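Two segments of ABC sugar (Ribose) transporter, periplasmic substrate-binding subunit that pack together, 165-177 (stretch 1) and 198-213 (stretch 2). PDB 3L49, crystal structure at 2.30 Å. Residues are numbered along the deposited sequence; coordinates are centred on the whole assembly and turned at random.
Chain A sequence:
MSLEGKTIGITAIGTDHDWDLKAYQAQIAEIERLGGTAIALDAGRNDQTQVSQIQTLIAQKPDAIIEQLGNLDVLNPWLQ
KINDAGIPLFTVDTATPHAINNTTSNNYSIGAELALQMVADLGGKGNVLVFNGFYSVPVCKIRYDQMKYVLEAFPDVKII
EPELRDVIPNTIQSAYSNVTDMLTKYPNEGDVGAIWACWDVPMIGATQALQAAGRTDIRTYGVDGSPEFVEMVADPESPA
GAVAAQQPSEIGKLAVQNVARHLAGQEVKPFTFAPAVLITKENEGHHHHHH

Stretch 1 165-177: RDVIPNTIQSAYS
Stretch 2 (198-213) CWDVPMIGATQALQAA

Stretch 1 runs extended from Arg-165 to Pro-169, whose preceding peptide bond is cis; Asn-170 (phi/psi 61/45) then leads into a helix from Thr-171 onward. Stretch 2 begins as a loop at Cys-198 and Trp-199 and is helical by Val-201. The two helices run in broadly the same direction, crossing at -44° with axes only 7.0 Å apart. Together the two stretches bury 661 Å², both sides summed.

Such closeness depends on Gly-205. Its CA lies 4.3 Å from the CA of Ile-172 and 3.4 Å from Ile-172 O, in a CA-H...O contact with an angle of 151° at hydrogen. A CB here would point toward stretch 1 and fall 2.0 Å from Ile-172 O, a clash. Ala-175 also packs closely: its CB points toward stretch 2, 3.2 Å from Pro-202 O and 3.9 Å from Pro-202 CB; a methyl fills this short gap.

Two larger side chains, one turn apart, pack along one side of this seam as knobs. Branched, apolar Ile-172 (m, t) fills a mostly apolar hole among Val-201, Ile-204, Gly-205 and Gln-208, its CG1 3.8 Å from Val-201 CG1 and its CD1 3.9 Å from Ile-204 CG2. Tyr-176 (chi1 t, chi2 121°) enters the hole formed by Gly-205, Gln-208, Ala-209 and Ala-212. Ala-209 CB lies over one ring face, 4.0 Å from the centroid, a CH-pi contact that a methyl group fits well; Tyr-176 OH reaches 3.6 Å from Ala-212 CB.

The single hydrogen bond between the stretches is made by the loops. Trp-199 (chi1 p, chi2 -50°) donates from NE1 to Asp-166 OD2 at 2.7 Å, pairing the buried indole N-H with a carboxylate (Asp-166 chi1 p) at the ring edge. Ile-168 (m, t) lays its apolar end against the same indole, CD1 3.6 Å from Trp-199 CH2. Thr-171 (m) suits both demands: its methyl CG2 packs 3.7 Å from Trp-199 CZ2, while its OG1 donates to Val-167 O at 2.7 Å.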

# COMPACT_ATOMS: atom_id res chain seq x y z
N ARG A 165 8.40 7.23 -11.78
CA ARG A 165 7.10 6.59 -11.73
C ARG A 165 7.25 5.09 -11.57
O ARG A 165 7.68 4.40 -12.51
CB ARG A 165 6.27 6.90 -12.98
CG ARG A 165 5.12 7.87 -12.76
CD ARG A 165 5.55 9.33 -12.88
NE ARG A 165 4.78 10.19 -11.98
CZ ARG A 165 5.30 10.93 -11.01
NH1 ARG A 165 4.50 11.67 -10.25
NH2 ARG A 165 6.61 10.95 -10.80
N ASP A 166 6.93 4.58 -10.38
CA ASP A 166 6.85 3.13 -10.19
C ASP A 166 5.56 2.63 -10.82
O ASP A 166 4.57 3.36 -10.85
CB ASP A 166 7.01 2.71 -8.70
CG ASP A 166 6.14 3.51 -7.74
OD1 ASP A 166 6.00 4.74 -7.90
OD2 ASP A 166 5.61 2.89 -6.79
N VAL A 167 5.58 1.42 -11.39
CA VAL A 167 4.47 0.94 -12.21
C VAL A 167 4.02 -0.49 -11.89
O VAL A 167 4.72 -1.22 -11.20
CB VAL A 167 4.81 1.01 -13.74
CG1 VAL A 167 5.10 2.45 -14.20
CG2 VAL A 167 5.97 0.07 -14.08
N ILE A 168 2.85 -0.85 -12.40
CA ILE A 168 2.35 -2.22 -12.45
C ILE A 168 1.84 -2.47 -13.89
O ILE A 168 1.15 -1.62 -14.45
CB ILE A 168 1.21 -2.46 -11.42
CG1 ILE A 168 1.76 -2.46 -9.99
CG2 ILE A 168 0.49 -3.79 -11.65
CD1 ILE A 168 0.69 -2.47 -8.91
N PRO A 169 2.19 -3.62 -14.51
CA PRO A 169 3.02 -4.72 -13.99
C PRO A 169 4.50 -4.51 -14.32
O PRO A 169 4.87 -3.42 -14.79
CB PRO A 169 2.46 -5.95 -14.71
CG PRO A 169 1.86 -5.41 -15.99
CD PRO A 169 1.73 -3.91 -15.88
N ASN A 170 5.32 -5.53 -14.08
CA ASN A 170 6.77 -5.46 -14.27
C ASN A 170 7.41 -4.39 -13.39
O ASN A 170 8.25 -3.60 -13.83
CB ASN A 170 7.14 -5.26 -15.75
CG ASN A 170 6.54 -6.33 -16.66
OD1 ASN A 170 5.76 -6.02 -17.54
ND2 ASN A 170 6.91 -7.59 -16.43
N THR A 171 6.99 -4.39 -12.12
CA THR A 171 7.35 -3.38 -11.13
C THR A 171 8.85 -3.39 -10.81
O THR A 171 9.52 -2.36 -10.90
CB THR A 171 6.55 -3.58 -9.83
OG1 THR A 171 5.15 -3.69 -10.13
CG2 THR A 171 6.78 -2.43 -8.87
N ILE A 172 9.35 -4.58 -10.48
CA ILE A 172 10.71 -4.80 -10.01
C ILE A 172 11.75 -4.40 -11.06
O ILE A 172 12.70 -3.68 -10.76
CB ILE A 172 10.92 -6.27 -9.55
CG1 ILE A 172 10.06 -6.57 -8.31
CG2 ILE A 172 12.40 -6.58 -9.30
CD1 ILE A 172 10.27 -7.98 -7.72
N GLN A 173 11.54 -4.86 -12.30
CA GLN A 173 12.48 -4.61 -13.39
C GLN A 173 12.44 -3.17 -13.87
O GLN A 173 13.47 -2.61 -14.22
CB GLN A 173 12.27 -5.59 -14.55
CG GLN A 173 10.85 -5.76 -15.02
CD GLN A 173 10.59 -7.11 -15.65
OE1 GLN A 173 9.58 -7.75 -15.37
NE2 GLN A 173 11.51 -7.56 -16.52
N SER A 174 11.25 -2.57 -13.86
CA SER A 174 11.10 -1.17 -14.23
C SER A 174 11.81 -0.27 -13.22
O SER A 174 12.44 0.72 -13.59
CB SER A 174 9.63 -0.78 -14.38
OG SER A 174 9.47 0.62 -14.48
N ALA A 175 11.75 -0.65 -11.94
CA ALA A 175 12.47 0.08 -10.89
C ALA A 175 13.98 -0.11 -11.00
O ALA A 175 14.74 0.86 -10.92
CB ALA A 175 11.98 -0.33 -9.53
N TYR A 176 14.41 -1.36 -11.20
CA TYR A 176 15.82 -1.71 -11.44
C TYR A 176 16.40 -0.87 -12.59
O TYR A 176 17.49 -0.31 -12.45
CB TYR A 176 15.89 -3.21 -11.76
CG TYR A 176 17.27 -3.84 -11.94
CD1 TYR A 176 17.67 -4.90 -11.12
CD2 TYR A 176 18.13 -3.44 -12.96
CE1 TYR A 176 18.91 -5.52 -11.31
CE2 TYR A 176 19.37 -4.04 -13.15
CZ TYR A 176 19.75 -5.07 -12.32
OH TYR A 176 20.98 -5.67 -12.52
N SER A 177 15.66 -0.79 -13.69
CA SER A 177 16.08 -0.04 -14.89
C SER A 177 16.15 1.46 -14.65
O SER A 177 17.07 2.12 -15.14
CB SER A 177 15.15 -0.32 -16.07
OG SER A 177 15.05 -1.71 -16.30
N CYS A 198 6.30 4.33 -1.85
CA CYS A 198 5.17 4.18 -0.93
C CYS A 198 4.84 2.70 -0.70
O CYS A 198 3.95 2.36 0.08
CB CYS A 198 3.93 4.95 -1.41
SG CYS A 198 3.12 4.26 -2.89
N TRP A 199 5.57 1.83 -1.40
CA TRP A 199 5.42 0.39 -1.23
C TRP A 199 6.70 -0.38 -1.56
O TRP A 199 7.60 0.15 -2.21
CB TRP A 199 4.19 -0.16 -1.99
CG TRP A 199 4.24 -0.06 -3.50
CD1 TRP A 199 4.54 1.04 -4.24
CD2 TRP A 199 3.93 -1.10 -4.43
NE1 TRP A 199 4.47 0.74 -5.58
CE2 TRP A 199 4.09 -0.56 -5.72
CE3 TRP A 199 3.54 -2.43 -4.29
CZ2 TRP A 199 3.88 -1.31 -6.87
CZ3 TRP A 199 3.32 -3.18 -5.44
CH2 TRP A 199 3.51 -2.62 -6.71
N ASP A 200 6.74 -1.63 -1.08
CA ASP A 200 7.90 -2.54 -1.07
C ASP A 200 8.47 -2.95 -2.41
O ASP A 200 9.70 -2.99 -2.59
CB ASP A 200 7.46 -3.87 -0.44
CG ASP A 200 7.99 -4.05 0.93
OD1 ASP A 200 8.97 -3.37 1.28
OD2 ASP A 200 7.42 -4.88 1.66
N VAL A 201 7.57 -3.34 -3.31
CA VAL A 201 7.90 -4.08 -4.53
C VAL A 201 8.92 -3.37 -5.45
O VAL A 201 9.91 -4.00 -5.81
CB VAL A 201 6.60 -4.63 -5.23
CG1 VAL A 201 6.90 -5.35 -6.52
CG2 VAL A 201 5.86 -5.57 -4.28
N PRO A 202 8.73 -2.06 -5.76
CA PRO A 202 9.80 -1.40 -6.53
C PRO A 202 11.15 -1.31 -5.82
O PRO A 202 12.19 -1.30 -6.47
CB PRO A 202 9.24 0.02 -6.77
CG PRO A 202 8.18 0.20 -5.75
CD PRO A 202 7.60 -1.14 -5.49
N MET A 203 11.13 -1.28 -4.49
CA MET A 203 12.38 -1.20 -3.73
C MET A 203 13.17 -2.51 -3.77
O MET A 203 14.38 -2.49 -3.58
CB MET A 203 12.12 -0.72 -2.29
CG MET A 203 11.61 0.73 -2.18
SD MET A 203 12.70 1.96 -2.94
CE MET A 203 12.03 2.13 -4.59
N ILE A 204 12.48 -3.62 -4.05
CA ILE A 204 13.15 -4.90 -4.29
C ILE A 204 14.06 -4.79 -5.52
O ILE A 204 15.22 -5.20 -5.48
CB ILE A 204 12.14 -6.08 -4.44
CG1 ILE A 204 11.40 -6.31 -3.12
CG2 ILE A 204 12.86 -7.37 -4.83
CD1 ILE A 204 10.05 -7.01 -3.27
N GLY A 205 13.53 -4.19 -6.59
CA GLY A 205 14.29 -3.90 -7.79
C GLY A 205 15.39 -2.88 -7.60
O GLY A 205 16.51 -3.08 -8.08
N ALA A 206 15.08 -1.80 -6.89
CA ALA A 206 16.04 -0.72 -6.64
C ALA A 206 17.27 -1.22 -5.88
O ALA A 206 18.40 -0.87 -6.21
CB ALA A 206 15.38 0.44 -5.89
N THR A 207 17.02 -2.08 -4.89
CA THR A 207 18.07 -2.73 -4.11
C THR A 207 18.95 -3.62 -4.98
O THR A 207 20.18 -3.54 -4.90
CB THR A 207 17.46 -3.54 -2.95
OG1 THR A 207 16.52 -2.72 -2.26
CG2 THR A 207 18.52 -4.03 -1.98
N GLN A 208 18.31 -4.46 -5.81
CA GLN A 208 19.01 -5.34 -6.75
C GLN A 208 19.95 -4.57 -7.68
O GLN A 208 21.10 -4.99 -7.89
CB GLN A 208 18.01 -6.15 -7.55
CG GLN A 208 17.42 -7.36 -6.80
CD GLN A 208 16.18 -7.92 -7.48
OE1 GLN A 208 15.56 -8.87 -6.98
NE2 GLN A 208 15.80 -7.34 -8.63
N ALA A 209 19.47 -3.43 -8.20
CA ALA A 209 20.25 -2.54 -9.07
C ALA A 209 21.47 -1.93 -8.39
O ALA A 209 22.55 -1.90 -8.98
CB ALA A 209 19.35 -1.42 -9.63
N LEU A 210 21.30 -1.43 -7.16
CA LEU A 210 22.39 -0.84 -6.38
C LEU A 210 23.45 -1.87 -6.07
O LEU A 210 24.65 -1.58 -6.11
CB LEU A 210 21.87 -0.27 -5.05
CG LEU A 210 20.97 0.97 -5.07
CD1 LEU A 210 20.45 1.25 -3.66
CD2 LEU A 210 21.69 2.19 -5.64
N GLN A 211 22.99 -3.08 -5.73
CA GLN A 211 23.84 -4.22 -5.49
C GLN A 211 24.68 -4.55 -6.72
O GLN A 211 25.90 -4.67 -6.63
CB GLN A 211 22.98 -5.41 -5.08
CG GLN A 211 23.66 -6.38 -4.18
CD GLN A 211 22.84 -6.71 -2.95
OE1 GLN A 211 23.39 -6.94 -1.87
NE2 GLN A 211 21.51 -6.73 -3.10
N ALA A 212 24.02 -4.66 -7.87
CA ALA A 212 24.70 -4.89 -9.15
C ALA A 212 25.68 -3.76 -9.53
O ALA A 212 26.65 -4.00 -10.26
CB ALA A 212 23.69 -5.13 -10.26
N ALA A 213 25.42 -2.55 -9.04
CA ALA A 213 26.29 -1.40 -9.30
C ALA A 213 27.45 -1.34 -8.31
O ALA A 213 28.37 -0.55 -8.48
CB ALA A 213 25.50 -0.11 -9.27